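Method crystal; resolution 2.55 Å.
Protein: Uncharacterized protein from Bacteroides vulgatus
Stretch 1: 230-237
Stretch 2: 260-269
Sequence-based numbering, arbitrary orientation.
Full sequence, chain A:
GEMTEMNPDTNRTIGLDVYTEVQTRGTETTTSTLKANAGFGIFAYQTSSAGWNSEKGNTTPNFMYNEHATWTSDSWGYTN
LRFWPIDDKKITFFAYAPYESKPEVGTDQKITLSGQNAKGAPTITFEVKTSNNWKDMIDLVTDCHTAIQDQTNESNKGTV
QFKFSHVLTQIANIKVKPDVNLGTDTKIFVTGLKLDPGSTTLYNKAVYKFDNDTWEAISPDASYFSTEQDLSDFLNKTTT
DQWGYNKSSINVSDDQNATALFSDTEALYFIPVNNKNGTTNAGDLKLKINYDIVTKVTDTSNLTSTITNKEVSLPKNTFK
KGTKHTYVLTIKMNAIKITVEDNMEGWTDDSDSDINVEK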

# COMPACT_ATOMS: atom_id res chain seq x y z
N ASP A 230 11.30 5.77 -11.71
CA ASP A 230 12.29 6.57 -10.97
C ASP A 230 11.77 6.99 -9.61
O ASP A 230 10.77 7.71 -9.50
CB ASP A 230 12.74 7.80 -11.76
CG ASP A 230 14.10 8.36 -11.32
OD1 ASP A 230 14.67 7.85 -10.32
OD2 ASP A 230 14.60 9.30 -11.98
N LEU A 231 12.50 6.55 -8.56
CA LEU A 231 12.21 6.82 -7.15
C LEU A 231 13.19 7.82 -6.54
O LEU A 231 13.11 8.08 -5.35
CB LEU A 231 12.28 5.50 -6.34
CG LEU A 231 11.39 4.34 -6.73
CD1 LEU A 231 11.74 3.15 -5.91
CD2 LEU A 231 9.93 4.67 -6.49
N SER A 232 14.12 8.38 -7.33
CA SER A 232 15.17 9.29 -6.86
C SER A 232 14.66 10.49 -6.09
O SER A 232 15.26 10.85 -5.06
CB SER A 232 16.06 9.77 -8.00
OG SER A 232 16.65 8.65 -8.64
N ASP A 233 13.56 11.12 -6.55
CA ASP A 233 13.04 12.30 -5.84
C ASP A 233 12.15 11.92 -4.64
O ASP A 233 11.72 12.81 -3.90
CB ASP A 233 12.29 13.25 -6.80
CG ASP A 233 13.16 13.86 -7.87
OD1 ASP A 233 14.32 14.21 -7.57
OD2 ASP A 233 12.69 13.96 -9.02
N PHE A 234 11.89 10.61 -4.44
CA PHE A 234 11.09 10.11 -3.34
C PHE A 234 11.99 9.95 -2.13
O PHE A 234 11.55 10.07 -0.98
CB PHE A 234 10.39 8.79 -3.71
CG PHE A 234 9.60 8.16 -2.57
CD1 PHE A 234 8.39 8.71 -2.16
CD2 PHE A 234 10.11 7.06 -1.87
CE1 PHE A 234 7.69 8.16 -1.08
CE2 PHE A 234 9.39 6.49 -0.81
CZ PHE A 234 8.19 7.04 -0.43
N LEU A 235 13.29 9.70 -2.41
CA LEU A 235 14.31 9.47 -1.40
C LEU A 235 14.53 10.72 -0.55
O LEU A 235 14.46 11.85 -1.03
CB LEU A 235 15.64 9.01 -2.02
CG LEU A 235 15.66 7.89 -3.07
CD1 LEU A 235 17.10 7.59 -3.47
CD2 LEU A 235 14.98 6.64 -2.59
N ASN A 236 14.82 10.48 0.73
CA ASN A 236 15.04 11.50 1.73
C ASN A 236 16.45 12.08 1.64
O ASN A 236 17.19 12.09 2.63
CB ASN A 236 14.77 10.85 3.08
CG ASN A 236 14.66 11.79 4.25
OD1 ASN A 236 14.39 12.99 4.10
ND2 ASN A 236 14.91 11.24 5.42
N LYS A 237 16.83 12.55 0.44
CA LYS A 237 18.14 13.14 0.13
C LYS A 237 18.30 14.47 0.86
O LYS A 237 17.32 15.19 1.01
CB LYS A 237 18.31 13.33 -1.39
CG LYS A 237 18.76 12.06 -2.12
CD LYS A 237 18.19 11.96 -3.53
CE LYS A 237 19.01 12.59 -4.62
NZ LYS A 237 18.22 12.71 -5.86
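Stretch 2 (260-269) ALFSDTEALY

Stretch 2 packs on stretch 1 as a compact apolar contact centred on the ring of Phe-234, fastened at one end by a single direct backbone hydrogen bond and, beside that ring, by a bridging water. About 500 Å² is buried between the two segments, counting both sides. From Leu-231 on, stretch 1 has no regular helix or strand, and stretch 2 runs past it in the opposite sense, Leu-261 lying by Asn-236 and Leu-268 by Leu-231. Residues 261-267 follow an irregular path, with a type I turn from Ser-263 to Glu-266, before the chain enters a strand at Leu-268 and Tyr-269. The backbones come nearest where the CA atoms of Leu-235 and Phe-262 lie 5.2 Å apart. Here Asn-236 N donates to Leu-261 O at 2.9 Å with a nearly straight angle of 170°, and the same carbonyl receives a CA-H...O contact from Leu-235 CA (3.3 Å to Leu-261 O).

From this point stretch 2 wraps round Phe-234. Phe-262 has its CA-to-CB bond directed away from stretch 1, yet the end of its side chain, in the m rotamer, comes nearer, so that the edge of Phe-234 meets its face; the centroids are 4.8 Å apart and the planes lie at 79°, with Phe-234 CE2 3.6 Å from Phe-262 CG. Beyond the turn, the CA-to-CB bond of Leu-268 points toward stretch 1, and its CD2 lies over one face of the Phe-234 ring, 3.7 Å from its centroid. Leu-231 CD2 lies 4.0 Å from Leu-268 CD1 and 4.2 Å from Leu-268 CD2. Glu-266 CB and Ala-267 N each approach Phe-234 CZ to 3.7 Å.

Water 1 donates to Phe-234 O (2.7 Å from the water O) and Glu-266 OE1 (2.7 Å) and accepts from Ser-263 N (2.8 Å), linking both ends of the turn to stretch 1.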

# COMPACT_ATOMS: atom_id res chain seq x y z
N ALA A 260 18.46 4.17 6.23
CA ALA A 260 17.22 4.29 5.45
C ALA A 260 17.31 5.30 4.28
O ALA A 260 17.91 6.38 4.44
CB ALA A 260 16.10 4.70 6.37
N LEU A 261 16.65 4.98 3.15
CA LEU A 261 16.59 5.87 1.98
C LEU A 261 15.25 6.64 1.92
O LEU A 261 15.16 7.67 1.26
CB LEU A 261 16.83 5.12 0.65
CG LEU A 261 18.15 4.36 0.48
CD1 LEU A 261 18.15 3.65 -0.85
CD2 LEU A 261 19.39 5.26 0.62
N PHE A 262 14.24 6.15 2.65
CA PHE A 262 12.91 6.78 2.78
C PHE A 262 12.82 7.47 4.11
O PHE A 262 13.38 6.97 5.09
CB PHE A 262 11.76 5.74 2.69
CG PHE A 262 11.64 4.83 1.48
CD1 PHE A 262 12.46 4.99 0.37
CD2 PHE A 262 10.66 3.85 1.44
CE1 PHE A 262 12.34 4.16 -0.74
CE2 PHE A 262 10.55 3.00 0.33
CZ PHE A 262 11.40 3.16 -0.74
N SER A 263 12.01 8.54 4.19
CA SER A 263 11.81 9.21 5.48
C SER A 263 10.89 8.35 6.34
O SER A 263 10.22 7.45 5.81
CB SER A 263 11.27 10.62 5.28
OG SER A 263 9.88 10.60 5.01
N ASP A 264 10.86 8.59 7.66
CA ASP A 264 10.04 7.86 8.64
C ASP A 264 8.56 7.82 8.30
O ASP A 264 7.89 6.84 8.60
CB ASP A 264 10.18 8.49 10.04
CG ASP A 264 11.43 8.10 10.82
OD1 ASP A 264 12.11 7.11 10.42
OD2 ASP A 264 11.73 8.77 11.84
N THR A 265 8.06 8.90 7.70
CA THR A 265 6.65 9.03 7.39
C THR A 265 6.29 8.60 5.96
O THR A 265 5.10 8.46 5.66
CB THR A 265 6.22 10.48 7.64
OG1 THR A 265 7.12 11.38 6.99
CG2 THR A 265 6.16 10.81 9.12
N GLU A 266 7.28 8.36 5.09
CA GLU A 266 7.03 7.99 3.70
C GLU A 266 7.28 6.49 3.39
O GLU A 266 8.22 5.88 3.92
CB GLU A 266 7.84 8.89 2.76
CG GLU A 266 7.31 10.32 2.81
CD GLU A 266 8.10 11.44 2.16
OE1 GLU A 266 9.24 11.22 1.70
OE2 GLU A 266 7.57 12.57 2.15
N ALA A 267 6.36 5.89 2.59
CA ALA A 267 6.39 4.50 2.14
C ALA A 267 5.69 4.37 0.79
O ALA A 267 4.95 5.27 0.40
CB ALA A 267 5.74 3.59 3.16
N LEU A 268 5.93 3.26 0.08
CA LEU A 268 5.32 2.99 -1.23
C LEU A 268 4.27 1.93 -1.07
O LEU A 268 4.47 0.98 -0.32
CB LEU A 268 6.39 2.52 -2.24
CG LEU A 268 7.62 3.43 -2.46
CD1 LEU A 268 8.67 2.70 -3.23
CD2 LEU A 268 7.26 4.71 -3.21
N TYR A 269 3.13 2.09 -1.75
CA TYR A 269 1.98 1.16 -1.68
C TYR A 269 1.61 0.71 -3.05
O TYR A 269 1.06 1.49 -3.83
CB TYR A 269 0.76 1.81 -0.98
CG TYR A 269 1.09 2.58 0.27
CD1 TYR A 269 1.43 1.92 1.45
CD2 TYR A 269 1.08 3.97 0.28
CE1 TYR A 269 1.75 2.63 2.61
CE2 TYR A 269 1.38 4.69 1.45
CZ TYR A 269 1.72 4.01 2.60
OH TYR A 269 2.07 4.70 3.73
O HOH W 1 11.09 9.32 1.61